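Side-chain contacts in membrane-bound lytic murein transglycosylase (Agrobacterium tumefaciens, PDB 2PNW), which probably cleaves the glycan strands of murein by lytic transglycosylation, as expected of an MltA-type enzyme of the bacterial cell envelope: residues L183-V188 and I232-I237; F101-L106 and I201-Y206; T308-G313 and G346-T351; S154-R159 and Y258-E263; I337-G340 and E344-E347. All coordinates share one frame; numbering follows the deposited sequence.

Contact 1 (L183-V188 and I232-I237)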
# COMPACT_ATOMS: atom_id res chain seq x y z
N LEU A 183 8.31 -5.90 13.55
CA LEU A 183 6.88 -5.62 13.67
C LEU A 183 6.53 -4.19 13.23
O LEU A 183 5.51 -3.95 12.57
CB LEU A 183 6.39 -5.90 15.09
CG LEU A 183 4.93 -5.55 15.36
CD1 LEU A 183 3.97 -6.30 14.40
CD2 LEU A 183 4.64 -5.88 16.81
N PHE A 184 7.36 -3.21 13.64
CA PHE A 184 7.18 -1.84 13.13
C PHE A 184 7.10 -1.78 11.62
O PHE A 184 6.20 -1.13 11.04
CB PHE A 184 8.29 -0.89 13.68
CG PHE A 184 8.06 0.57 13.33
CD1 PHE A 184 7.32 1.39 14.18
CD2 PHE A 184 8.53 1.09 12.13
CE1 PHE A 184 7.12 2.75 13.88
CE2 PHE A 184 8.32 2.46 11.80
CZ PHE A 184 7.59 3.28 12.69
N PHE A 185 8.04 -2.43 10.93
CA PHE A 185 8.01 -2.43 9.47
C PHE A 185 6.78 -3.14 8.86
O PHE A 185 6.33 -2.77 7.79
CB PHE A 185 9.30 -2.98 8.90
CG PHE A 185 10.38 -1.94 8.79
CD1 PHE A 185 10.57 -1.24 7.60
CD2 PHE A 185 11.19 -1.64 9.89
CE1 PHE A 185 11.56 -0.26 7.49
CE2 PHE A 185 12.19 -0.66 9.79
CZ PHE A 185 12.40 0.02 8.59
N VAL A 186 6.27 -4.15 9.56
CA VAL A 186 4.96 -4.74 9.20
C VAL A 186 3.81 -3.69 9.29
O VAL A 186 2.97 -3.60 8.41
CB VAL A 186 4.68 -5.99 10.06
CG1 VAL A 186 3.20 -6.42 9.98
CG2 VAL A 186 5.65 -7.12 9.62
N HIS A 187 3.79 -2.88 10.35
CA HIS A 187 2.83 -1.76 10.40
C HIS A 187 2.98 -0.86 9.18
O HIS A 187 1.98 -0.45 8.61
CB HIS A 187 3.02 -0.91 11.67
CG HIS A 187 2.49 -1.56 12.93
ND1 HIS A 187 1.66 -0.88 13.80
CD2 HIS A 187 2.64 -2.80 13.44
CE1 HIS A 187 1.34 -1.68 14.81
NE2 HIS A 187 1.93 -2.85 14.62
N VAL A 188 4.22 -0.56 8.79
CA VAL A 188 4.46 0.33 7.65
C VAL A 188 3.98 -0.30 6.34
O VAL A 188 3.34 0.39 5.51
CB VAL A 188 5.98 0.70 7.54
CG1 VAL A 188 6.25 1.59 6.33
CG2 VAL A 188 6.42 1.42 8.82
N ILE A 232 20.19 6.42 1.95
CA ILE A 232 19.11 5.94 2.82
C ILE A 232 18.27 4.89 2.09
O ILE A 232 17.96 5.04 0.90
CB ILE A 232 18.24 7.09 3.43
CG1 ILE A 232 17.26 6.52 4.46
CG2 ILE A 232 17.54 7.92 2.34
CD1 ILE A 232 16.69 7.53 5.40
N SER A 233 17.94 3.81 2.81
CA SER A 233 17.09 2.72 2.31
C SER A 233 16.48 2.03 3.52
O SER A 233 16.92 2.27 4.65
CB SER A 233 17.95 1.71 1.56
OG SER A 233 18.95 1.19 2.42
N MET A 234 15.50 1.13 3.31
CA MET A 234 15.00 0.31 4.42
C MET A 234 16.17 -0.34 5.16
O MET A 234 16.19 -0.41 6.40
CB MET A 234 14.02 -0.77 3.94
CG MET A 234 13.72 -1.82 5.00
SD MET A 234 12.46 -3.09 4.64
CE MET A 234 13.40 -4.53 4.21
N GLN A 235 17.13 -0.85 4.39
CA GLN A 235 18.29 -1.56 4.96
C GLN A 235 19.14 -0.68 5.89
O GLN A 235 19.50 -1.10 6.98
CB GLN A 235 19.17 -2.14 3.83
CG GLN A 235 18.58 -3.36 3.11
CD GLN A 235 17.74 -3.01 1.87
OE1 GLN A 235 17.22 -1.90 1.74
NE2 GLN A 235 17.63 -3.97 0.94
N THR A 236 19.44 0.55 5.48
CA THR A 236 20.26 1.42 6.34
C THR A 236 19.50 1.91 7.57
O THR A 236 20.09 2.13 8.63
CB THR A 236 20.89 2.60 5.59
OG1 THR A 236 19.87 3.52 5.16
CG2 THR A 236 21.66 2.10 4.36
N ILE A 237 18.19 2.10 7.43
CA ILE A 237 17.34 2.45 8.56
C ILE A 237 17.34 1.32 9.59
O ILE A 237 17.54 1.53 10.79
CB ILE A 237 15.89 2.81 8.11
CG1 ILE A 237 15.88 4.11 7.27
CG2 ILE A 237 14.97 2.97 9.33
CD1 ILE A 237 14.50 4.35 6.52
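Phe185 on helix 180-189 and Met234 in the first turn of helix 234-243, two helices of the MltA-specific insert region, bring their CA atoms no nearer than 9.0 Å, a gap that only long side chains can fill. The Phe185 ring spans much of it. Its CE1 lies 3.6 Å from Met234 CG and, in one of two Met234 conformers and so less certainly, SD stands 4.7 Å from the ring centroid, 44° off its normal, a Met-aromatic contact. With CG anti to the backbone N (chi1 167°), the Met234 chain runs straight out as far as SD and lays its CG-SD bond beside Phe185 CD1 and CE1, coming obliquely. Ile237 supplies a branch: its methyl CG2 reaches the ring edge near the plane, 4.0 Å from Phe185 CZ. Behind these groups a capping box starts the helix, Ser233 OG accepting from Thr236 N at 3.2 Å while Thr236 OG1 accepts from Ser233 N. Arg238 adds a cation-pi contact to the same ring. No hydrogen bond joins the two segments; the contact rests on dispersion and on the polarisability of sulfur and ring, forces that would probably leave the thioether some freedom, in keeping with its two conformers.

Contact 2 (F101-L106 and I201-Y206)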
# COMPACT_ATOMS: atom_id res chain seq x y z
N PHE A 101 7.08 -1.47 -1.76
CA PHE A 101 6.66 -2.10 -0.51
C PHE A 101 6.49 -3.60 -0.74
O PHE A 101 6.57 -4.06 -1.89
CB PHE A 101 5.38 -1.42 0.05
CG PHE A 101 4.09 -1.78 -0.67
CD1 PHE A 101 3.10 -2.50 -0.00
CD2 PHE A 101 3.83 -1.32 -1.94
CE1 PHE A 101 1.86 -2.80 -0.65
CE2 PHE A 101 2.61 -1.60 -2.59
CZ PHE A 101 1.64 -2.35 -1.94
N TYR A 102 6.30 -4.36 0.33
CA TYR A 102 6.28 -5.82 0.20
C TYR A 102 5.50 -6.36 1.38
O TYR A 102 5.10 -5.58 2.24
CB TYR A 102 7.71 -6.40 0.16
CG TYR A 102 8.46 -6.38 1.47
CD1 TYR A 102 8.80 -7.58 2.12
CD2 TYR A 102 8.84 -5.17 2.07
CE1 TYR A 102 9.51 -7.56 3.34
CE2 TYR A 102 9.52 -5.15 3.28
CZ TYR A 102 9.86 -6.33 3.90
OH TYR A 102 10.56 -6.29 5.09
N GLU A 103 5.21 -7.66 1.36
CA GLU A 103 4.55 -8.33 2.48
C GLU A 103 5.64 -9.07 3.25
O GLU A 103 6.14 -10.10 2.73
CB GLU A 103 3.55 -9.37 1.96
CG GLU A 103 2.66 -10.00 3.04
CD GLU A 103 1.75 -11.14 2.51
OE1 GLU A 103 2.08 -11.79 1.48
OE2 GLU A 103 0.74 -11.44 3.18
N PRO A 104 6.04 -8.58 4.45
CA PRO A 104 7.07 -9.33 5.15
C PRO A 104 6.59 -10.65 5.75
O PRO A 104 5.41 -10.83 6.07
CB PRO A 104 7.51 -8.38 6.30
CG PRO A 104 6.93 -7.02 5.95
CD PRO A 104 5.66 -7.36 5.19
N GLU A 105 7.53 -11.56 5.91
CA GLU A 105 7.31 -12.72 6.73
C GLU A 105 7.79 -12.35 8.14
O GLU A 105 8.91 -11.85 8.30
CB GLU A 105 8.11 -13.88 6.13
CG GLU A 105 7.85 -15.17 6.79
CD GLU A 105 8.49 -16.33 6.02
OE1 GLU A 105 7.95 -16.70 4.95
OE2 GLU A 105 9.51 -16.84 6.50
N LEU A 106 6.95 -12.57 9.14
CA LEU A 106 7.28 -12.23 10.52
C LEU A 106 7.16 -13.45 11.42
O LEU A 106 6.09 -14.06 11.50
CB LEU A 106 6.35 -11.13 11.02
CG LEU A 106 6.58 -10.55 12.42
CD1 LEU A 106 7.91 -9.79 12.51
CD2 LEU A 106 5.43 -9.65 12.85
N ILE A 201 1.20 -20.93 9.18
CA ILE A 201 1.22 -19.58 8.60
C ILE A 201 -0.15 -18.94 8.78
O ILE A 201 -1.18 -19.61 8.63
CB ILE A 201 1.62 -19.63 7.12
CG1 ILE A 201 3.06 -20.15 6.99
CG2 ILE A 201 1.48 -18.24 6.46
CD1 ILE A 201 3.42 -20.63 5.57
N LYS A 202 -0.16 -17.66 9.18
CA LYS A 202 -1.41 -16.87 9.20
C LYS A 202 -1.11 -15.59 8.45
O LYS A 202 -0.06 -14.99 8.65
CB LYS A 202 -1.82 -16.51 10.62
CG LYS A 202 -2.40 -17.64 11.46
CD LYS A 202 -3.04 -17.04 12.72
CE LYS A 202 -3.64 -18.12 13.61
NZ LYS A 202 -4.32 -17.55 14.82
N ARG A 203 -2.00 -15.15 7.58
CA ARG A 203 -1.79 -13.87 6.92
C ARG A 203 -2.58 -12.81 7.67
O ARG A 203 -3.71 -13.08 8.08
CB ARG A 203 -2.28 -13.95 5.48
CG ARG A 203 -1.22 -14.37 4.49
CD ARG A 203 -1.70 -13.78 3.20
NE ARG A 203 -0.67 -13.47 2.24
CZ ARG A 203 -0.53 -14.09 1.09
NH1 ARG A 203 -1.34 -15.11 0.78
NH2 ARG A 203 0.42 -13.70 0.26
N ILE A 204 -2.00 -11.62 7.85
CA ILE A 204 -2.72 -10.51 8.48
C ILE A 204 -2.65 -9.32 7.53
O ILE A 204 -1.70 -9.19 6.75
CB ILE A 204 -2.17 -10.15 9.89
CG1 ILE A 204 -0.68 -9.73 9.78
CG2 ILE A 204 -2.39 -11.34 10.88
CD1 ILE A 204 -0.03 -9.16 11.15
N THR A 205 -3.65 -8.44 7.62
CA THR A 205 -3.67 -7.25 6.78
C THR A 205 -4.36 -6.13 7.56
O THR A 205 -5.10 -6.39 8.53
CB THR A 205 -4.42 -7.55 5.44
OG1 THR A 205 -4.24 -6.46 4.53
CG2 THR A 205 -5.90 -7.79 5.70
N TYR A 206 -4.11 -4.89 7.14
CA TYR A 206 -4.67 -3.70 7.79
C TYR A 206 -6.19 -3.86 8.02
O TYR A 206 -6.93 -4.22 7.08
CB TYR A 206 -4.40 -2.50 6.88
CG TYR A 206 -5.11 -1.23 7.30
CD1 TYR A 206 -4.48 -0.30 8.12
CD2 TYR A 206 -6.42 -0.98 6.89
CE1 TYR A 206 -5.16 0.87 8.53
CE2 TYR A 206 -7.11 0.19 7.29
CZ TYR A 206 -6.47 1.11 8.11
OH TYR A 206 -7.13 2.26 8.50
O HOH W 1 -1.50 -10.68 4.33
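A bidentate salt bridge between Glu103 and Arg203 ties two strands of the MltA-specific insert region, 96-109 and 201-209, across the intervening strand 191-195, which pairs with both. The strands are too far apart to bond directly, the nearest CA atoms, those of Glu103 and Thr205, being 9.3 Å apart, and long charged side chains suit the span. Glu103 is directed at the other strand and fully extended, its CG anti to the backbone N (chi1 -172°), which carries the carboxylate about half-way, where the arginine meets it. Arg203 crosses it at about a right angle and presents the NE side of its guanidinium, edge on, rather than its two terminal nitrogens. NE donates to Glu103 OE2 at 2.6 Å and NH2 of Arg203 donates to Glu103 OE1 at 2.8 Å. Both bonds are nearly straight, both use the syn lone pairs of the carboxylate, and the two flat groups lie only 10° from coplanar, so charge and hydrogen-bond geometry are satisfied together and rotation of either group is restrained. The buried carboxylate has further partners: Ser341 OG, at the end of strand 334-341, bonds to OE1, linking the pair to the 3D domain. Through Ser341 and Arg203, OE1 has two bonds. OE2 is likewise held twice, because a bridging water donates to Glu103 OE2 at 2.6 Å and also to the backbone oxygen Ile204 O at 2.8 Å.

Contact 3 (T308-G313 and G346-T351)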
# COMPACT_ATOMS: atom_id res chain seq x y z
N THR A 308 16.50 -0.54 -12.22
CA THR A 308 16.95 -1.68 -13.01
C THR A 308 16.94 -3.00 -12.27
O THR A 308 16.92 -4.05 -12.89
CB THR A 308 18.37 -1.43 -13.58
OG1 THR A 308 19.28 -1.18 -12.49
CG2 THR A 308 18.36 -0.23 -14.50
N HIS A 309 16.91 -2.95 -10.93
CA HIS A 309 17.07 -4.18 -10.15
C HIS A 309 15.80 -5.02 -9.99
O HIS A 309 15.86 -6.10 -9.39
CB HIS A 309 17.78 -3.90 -8.81
CG HIS A 309 16.91 -3.24 -7.78
ND1 HIS A 309 16.72 -1.88 -7.74
CD2 HIS A 309 16.24 -3.75 -6.72
CE1 HIS A 309 15.94 -1.57 -6.71
NE2 HIS A 309 15.64 -2.69 -6.07
N LEU A 310 14.68 -4.54 -10.53
CA LEU A 310 13.46 -5.35 -10.61
C LEU A 310 13.29 -6.00 -11.99
O LEU A 310 12.30 -6.69 -12.24
CB LEU A 310 12.21 -4.52 -10.25
CG LEU A 310 12.26 -3.69 -8.97
CD1 LEU A 310 10.93 -2.98 -8.73
CD2 LEU A 310 12.62 -4.57 -7.78
N ASP A 311 14.24 -5.77 -12.89
CA ASP A 311 14.15 -6.30 -14.25
C ASP A 311 15.50 -6.87 -14.70
O ASP A 311 15.83 -6.82 -15.89
CB ASP A 311 13.71 -5.20 -15.23
CG ASP A 311 12.24 -4.82 -15.08
OD1 ASP A 311 11.93 -3.95 -14.23
OD2 ASP A 311 11.41 -5.36 -15.84
N ASP A 312 16.26 -7.39 -13.73
CA ASP A 312 17.59 -8.00 -13.99
C ASP A 312 18.47 -7.09 -14.87
O ASP A 312 19.01 -7.53 -15.89
CB ASP A 312 17.41 -9.40 -14.60
CG ASP A 312 18.72 -10.20 -14.71
OD1 ASP A 312 19.72 -9.86 -14.03
OD2 ASP A 312 18.73 -11.18 -15.49
N GLY A 313 18.60 -5.83 -14.46
CA GLY A 313 19.46 -4.85 -15.13
C GLY A 313 18.81 -4.01 -16.20
O GLY A 313 19.38 -3.02 -16.64
N GLY A 346 11.49 -8.09 0.12
CA GLY A 346 11.86 -6.95 0.98
C GLY A 346 13.19 -6.31 0.60
O GLY A 346 13.34 -5.09 0.59
N GLU A 347 14.16 -7.15 0.29
CA GLU A 347 15.47 -6.64 -0.10
C GLU A 347 15.33 -5.81 -1.38
O GLU A 347 15.90 -4.73 -1.47
CB GLU A 347 16.48 -7.79 -0.26
CG GLU A 347 16.82 -8.48 1.07
CD GLU A 347 17.25 -7.50 2.15
OE1 GLU A 347 18.33 -6.89 2.00
OE2 GLU A 347 16.51 -7.32 3.14
N LEU A 348 14.54 -6.31 -2.32
CA LEU A 348 14.28 -5.60 -3.58
C LEU A 348 13.59 -4.28 -3.36
O LEU A 348 13.96 -3.26 -3.95
CB LEU A 348 13.44 -6.49 -4.51
CG LEU A 348 14.13 -7.71 -5.12
CD1 LEU A 348 13.10 -8.50 -5.90
CD2 LEU A 348 15.30 -7.30 -6.02
N ALA A 349 12.58 -4.28 -2.50
CA ALA A 349 11.79 -3.09 -2.25
C ALA A 349 12.58 -2.00 -1.54
O ALA A 349 12.36 -0.81 -1.78
CB ALA A 349 10.54 -3.47 -1.40
N GLY A 350 13.50 -2.42 -0.66
CA GLY A 350 14.14 -1.52 0.31
C GLY A 350 14.93 -0.36 -0.28
O GLY A 350 15.11 0.68 0.38
N THR A 351 15.39 -0.53 -1.52
CA THR A 351 16.21 0.48 -2.19
C THR A 351 15.49 1.23 -3.33
O THR A 351 16.08 2.11 -3.97
CB THR A 351 17.52 -0.14 -2.73
OG1 THR A 351 17.21 -1.20 -3.66
CG2 THR A 351 18.37 -0.71 -1.57
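His309 and Leu348 slide past each other in opposite directions, the imidazole reaching the backbone of helix 343-350 while the leucine reaches back over the loop. At the end of the ring NE2 donates to Leu348 O over 2.8 Å in a nearly straight bond (166°). The acceptor lies almost in the ring plane, and the donor lies in the carbonyl plane on a lone pair. Histidine suits the place because a flat ring can offer an N-H and a carbon edge at once: its CD2 packs 3.7 Å from Leu348 CD2. With CG between the backbone N and carbonyl carbon (chi1 75°), the ring is turned toward the last turn of the helix, where Thr351 OG1 comes within 3.3 Å of His309 CE1. Leu310 completes the apolar part, its CD2 lying 3.9 Å from Leu348 CB. A type I turn from Thr308 to Asp311 shapes the loop, Thr308 O taking bonds from Asp311 N and Gly313 N. At the surface of the 3D domain the contact thus sets the loop between strands 299-304 and 316-324 against helix 343-350; Leu310 and Asp311 rest on Phe316, and Gly350 shares a backbone bond with Met234 of helix 234-243.

Contact 4 (S154-R159 and Y258-E263)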
# COMPACT_ATOMS: atom_id res chain seq x y z
N SER A 154 -13.33 10.11 22.34
CA SER A 154 -12.06 10.80 22.59
C SER A 154 -10.98 10.28 21.62
O SER A 154 -11.25 9.39 20.80
CB SER A 154 -11.68 10.65 24.07
OG SER A 154 -11.44 9.30 24.40
N TYR A 155 -9.78 10.83 21.66
CA TYR A 155 -8.70 10.31 20.81
C TYR A 155 -8.24 8.93 21.32
O TYR A 155 -8.10 8.73 22.54
CB TYR A 155 -7.52 11.31 20.77
CG TYR A 155 -7.88 12.56 19.99
CD1 TYR A 155 -8.01 12.52 18.60
CD2 TYR A 155 -8.14 13.76 20.67
CE1 TYR A 155 -8.36 13.67 17.88
CE2 TYR A 155 -8.51 14.91 19.97
CZ TYR A 155 -8.62 14.84 18.58
OH TYR A 155 -8.94 15.96 17.89
N PHE A 156 -7.95 8.01 20.39
CA PHE A 156 -7.45 6.71 20.78
C PHE A 156 -5.98 6.88 21.19
O PHE A 156 -5.29 7.75 20.64
CB PHE A 156 -7.61 5.70 19.63
CG PHE A 156 -7.50 4.28 20.09
CD1 PHE A 156 -8.61 3.61 20.61
CD2 PHE A 156 -6.25 3.63 20.09
CE1 PHE A 156 -8.48 2.28 21.07
CE2 PHE A 156 -6.12 2.33 20.56
CZ PHE A 156 -7.24 1.66 21.04
N PRO A 157 -5.51 6.09 22.18
CA PRO A 157 -4.07 6.13 22.54
C PRO A 157 -3.13 6.01 21.33
O PRO A 157 -3.52 5.46 20.29
CB PRO A 157 -3.94 4.90 23.42
CG PRO A 157 -5.25 4.81 24.11
CD PRO A 157 -6.25 5.15 23.05
N ASP A 158 -1.90 6.54 21.44
CA ASP A 158 -0.94 6.47 20.34
C ASP A 158 -0.03 5.25 20.46
O ASP A 158 -0.15 4.49 21.39
CB ASP A 158 -0.11 7.78 20.22
CG ASP A 158 0.77 8.05 21.43
OD1 ASP A 158 0.85 7.21 22.36
OD2 ASP A 158 1.41 9.12 21.44
N ARG A 159 0.87 5.07 19.49
CA ARG A 159 1.76 3.92 19.44
C ARG A 159 2.49 3.73 20.78
O ARG A 159 2.54 2.61 21.34
CB ARG A 159 2.77 4.10 18.29
CG ARG A 159 3.85 2.99 18.21
CD ARG A 159 4.78 3.20 17.03
NE ARG A 159 4.08 3.08 15.75
CZ ARG A 159 3.71 1.90 15.22
NH1 ARG A 159 4.00 0.76 15.85
NH2 ARG A 159 3.08 1.89 14.04
N TYR A 258 -0.77 3.78 14.77
CA TYR A 258 -0.59 2.37 15.13
C TYR A 258 -1.62 1.58 14.34
O TYR A 258 -2.80 1.97 14.30
CB TYR A 258 -0.84 2.18 16.63
CG TYR A 258 -0.45 0.81 17.19
CD1 TYR A 258 0.80 0.60 17.77
CD2 TYR A 258 -1.33 -0.28 17.14
CE1 TYR A 258 1.18 -0.67 18.29
CE2 TYR A 258 -0.97 -1.54 17.65
CZ TYR A 258 0.28 -1.72 18.25
OH TYR A 258 0.64 -2.96 18.77
N ILE A 259 -1.16 0.50 13.72
CA ILE A 259 -1.99 -0.31 12.82
C ILE A 259 -2.58 -1.52 13.56
O ILE A 259 -1.87 -2.23 14.29
CB ILE A 259 -1.19 -0.80 11.57
CG1 ILE A 259 -0.57 0.39 10.81
CG2 ILE A 259 -2.11 -1.70 10.63
CD1 ILE A 259 -1.57 1.56 10.51
N PHE A 260 -3.89 -1.72 13.40
CA PHE A 260 -4.54 -2.95 13.89
C PHE A 260 -4.87 -3.84 12.70
O PHE A 260 -5.12 -3.34 11.61
CB PHE A 260 -5.82 -2.62 14.68
CG PHE A 260 -5.55 -1.79 15.90
CD1 PHE A 260 -5.04 -2.39 17.05
CD2 PHE A 260 -5.74 -0.41 15.88
CE1 PHE A 260 -4.77 -1.63 18.18
CE2 PHE A 260 -5.47 0.35 17.03
CZ PHE A 260 -4.97 -0.28 18.17
N PHE A 261 -4.80 -5.15 12.91
CA PHE A 261 -4.82 -6.12 11.82
C PHE A 261 -6.00 -7.07 11.99
O PHE A 261 -6.59 -7.19 13.08
CB PHE A 261 -3.49 -6.94 11.81
CG PHE A 261 -2.28 -6.12 11.47
CD1 PHE A 261 -1.86 -5.97 10.17
CD2 PHE A 261 -1.55 -5.48 12.49
CE1 PHE A 261 -0.71 -5.19 9.83
CE2 PHE A 261 -0.43 -4.70 12.17
CZ PHE A 261 -0.01 -4.55 10.85
N ARG A 262 -6.34 -7.75 10.89
CA ARG A 262 -7.25 -8.89 10.90
C ARG A 262 -6.58 -10.01 10.10
O ARG A 262 -5.80 -9.75 9.19
CB ARG A 262 -8.58 -8.53 10.21
CG ARG A 262 -8.42 -8.15 8.74
CD ARG A 262 -9.78 -7.82 8.08
NE ARG A 262 -9.69 -7.64 6.61
CZ ARG A 262 -9.78 -8.64 5.71
NH1 ARG A 262 -9.92 -9.91 6.09
NH2 ARG A 262 -9.70 -8.36 4.41
N GLU A 263 -6.92 -11.25 10.44
CA GLU A 263 -6.50 -12.40 9.65
C GLU A 263 -7.23 -12.42 8.32
O GLU A 263 -8.44 -12.13 8.25
CB GLU A 263 -6.77 -13.69 10.42
CG GLU A 263 -5.87 -13.85 11.64
CD GLU A 263 -6.07 -15.19 12.36
OE1 GLU A 263 -6.25 -16.23 11.66
OE2 GLU A 263 -6.03 -15.19 13.63
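Arg159 and Tyr258 lie where the two segments are closest, their CA atoms 5.1 Å apart, and both side chains are buried. They cross at about a right angle. The aliphatic part of Arg159 comes up to the ring edge, CG lying in the ring plane 3.9 Å from Tyr258 CD1; the chain then bends at chi3 (-65°), which swings the guanidinium back so that the same CD1 sits over one of its faces, 3.7 Å from Arg159 NH1. An arginine suits this position because its methylenes can pack against an aromatic edge while its nitrogens turn to polar groups: NE makes a weak hydrogen bond with Asn255 O. The Tyr258 ring also meets His187 edge-to-face. Just ahead of Arg159, Asp158 is the N-cap of helix 159-163, its carboxylate receiving Ala161 N and pairing with Arg256, so the contact sets the start of a short helix against strand 259-263, which runs antiparallel to strand 201-209 in the MltA-specific insert region. The second aromatic meeting is slighter. Phe156 and Phe260 approach from opposite directions with ring planes at 86°, but their centroids are 5.7 Å apart and the touch is oblique, essentially Phe156 CE2 against Phe260 CZ at 3.7 Å. Ile162 of the helix packs on both rings. Beyond them the segments diverge toward solvent: Tyr155 is exposed at one end, and at the other Arg262 and Glu263 are exposed too, Glu263 making a salt bridge with Lys202.

Contact 5 (I337-G340 and E344-E347)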
# COMPACT_ATOMS: atom_id res chain seq x y z
N ILE A 337 5.48 0.51 -5.52
CA ILE A 337 5.46 -0.74 -6.29
C ILE A 337 5.49 -1.93 -5.34
O ILE A 337 6.39 -2.03 -4.49
CB ILE A 337 6.71 -0.84 -7.23
CG1 ILE A 337 6.69 0.26 -8.30
CG2 ILE A 337 6.83 -2.24 -7.85
CD1 ILE A 337 8.07 0.56 -8.87
N PHE A 338 4.51 -2.82 -5.46
CA PHE A 338 4.48 -4.04 -4.66
C PHE A 338 5.44 -5.08 -5.23
O PHE A 338 5.25 -5.56 -6.34
CB PHE A 338 3.06 -4.65 -4.61
CG PHE A 338 2.97 -5.90 -3.76
CD1 PHE A 338 3.20 -5.83 -2.38
CD2 PHE A 338 2.64 -7.14 -4.33
CE1 PHE A 338 3.12 -6.99 -1.56
CE2 PHE A 338 2.56 -8.31 -3.53
CZ PHE A 338 2.81 -8.23 -2.14
N THR A 339 6.47 -5.45 -4.46
CA THR A 339 7.48 -6.38 -4.99
C THR A 339 7.21 -7.84 -4.69
O THR A 339 7.85 -8.72 -5.28
CB THR A 339 8.92 -6.05 -4.51
OG1 THR A 339 8.96 -6.15 -3.10
CG2 THR A 339 9.36 -4.66 -4.94
N GLY A 340 6.28 -8.12 -3.78
CA GLY A 340 5.98 -9.50 -3.42
C GLY A 340 6.07 -9.74 -1.93
O GLY A 340 5.98 -8.80 -1.13
N GLU A 344 13.39 -11.83 0.15
CA GLU A 344 13.98 -11.28 -1.06
C GLU A 344 13.14 -10.15 -1.62
O GLU A 344 13.68 -9.14 -2.09
CB GLU A 344 14.23 -12.36 -2.13
CG GLU A 344 15.22 -13.49 -1.69
CD GLU A 344 16.66 -13.04 -1.32
OE1 GLU A 344 17.05 -11.85 -1.51
OE2 GLU A 344 17.43 -13.90 -0.82
N ALA A 345 11.81 -10.28 -1.53
CA ALA A 345 10.92 -9.19 -1.96
C ALA A 345 11.24 -7.93 -1.17
O ALA A 345 11.28 -6.83 -1.73
CB ALA A 345 9.43 -9.58 -1.75
N GLY A 346 11.49 -8.09 0.12
CA GLY A 346 11.86 -6.95 0.98
C GLY A 346 13.19 -6.31 0.60
O GLY A 346 13.34 -5.09 0.59
N GLU A 347 14.16 -7.15 0.29
CA GLU A 347 15.47 -6.64 -0.10
C GLU A 347 15.33 -5.81 -1.38
O GLU A 347 15.90 -4.73 -1.47
CB GLU A 347 16.48 -7.79 -0.26
CG GLU A 347 16.82 -8.48 1.07
CD GLU A 347 17.25 -7.50 2.15
OE1 GLU A 347 18.33 -6.89 2.00
OE2 GLU A 347 16.51 -7.32 3.14
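The hydroxyl OG1 of Thr339 donates to Ala345 O at 2.8 Å, the one hydrogen bond between residues 337-340 and 344-347. It is short but not ideally directed: the donor stands 49° above the carbonyl plane, at a C=O...donor angle of 114°, so the bond is not made on a lone pair of the carbonyl. With OG1 held between the backbone N and the carbonyl carbon (chi1 61°), the hydroxyl faces the helix. Phe101 O on the adjoining strand is a second, weak acceptor, which would have to share the same proton. Threonine suits the site in supplying a short polar tip from a beta-branched residue at home in a strand. Beside this bond the chain closes up tightly. Ala345 CB lies 3.4 Å from Gly340 C and 3.6 Å from Gly340 O, the methyl resting directly on the main chain. Glycine allows this, having no side chain to fill the space, and its phi of 127° is one that residues bearing a CB rarely adopt. Alanine in turn is small enough to let the helix come so near. This is a tight strand-turn-helix connection within the 3D domain, a family of the double-psi beta-barrel clan. Strand 334-341 runs parallel to strand 96-109, whose Tyr102 touches both Thr339 and Ala345, and on its other side pairs antiparallel with strand 286-288.

In the fold
Contacts 1, 2 and 4 lie in the MltA-specific insert region, contacts 3 and 5 in the 3D domain. Along the chain, contact 1 is nested within the loop closed by contact 4, contact 2 crosses both, and contacts 3 and 5 follow, ending on the same helix 343-350 with centres about 8 Å apart. Contact 2 links the regions: its strand 96-109 neighbours strand 334-341 of contact 5, centres about 12 Å apart, and its strand 201-209 neighbours strand 259-263 of contact 4. Contact 1 also touches helix 343-350. Contacts 3 and 4, on opposite sides of the chain's centre, have centres about 32 Å apart. Sheet and helix contacts thus join the two regions.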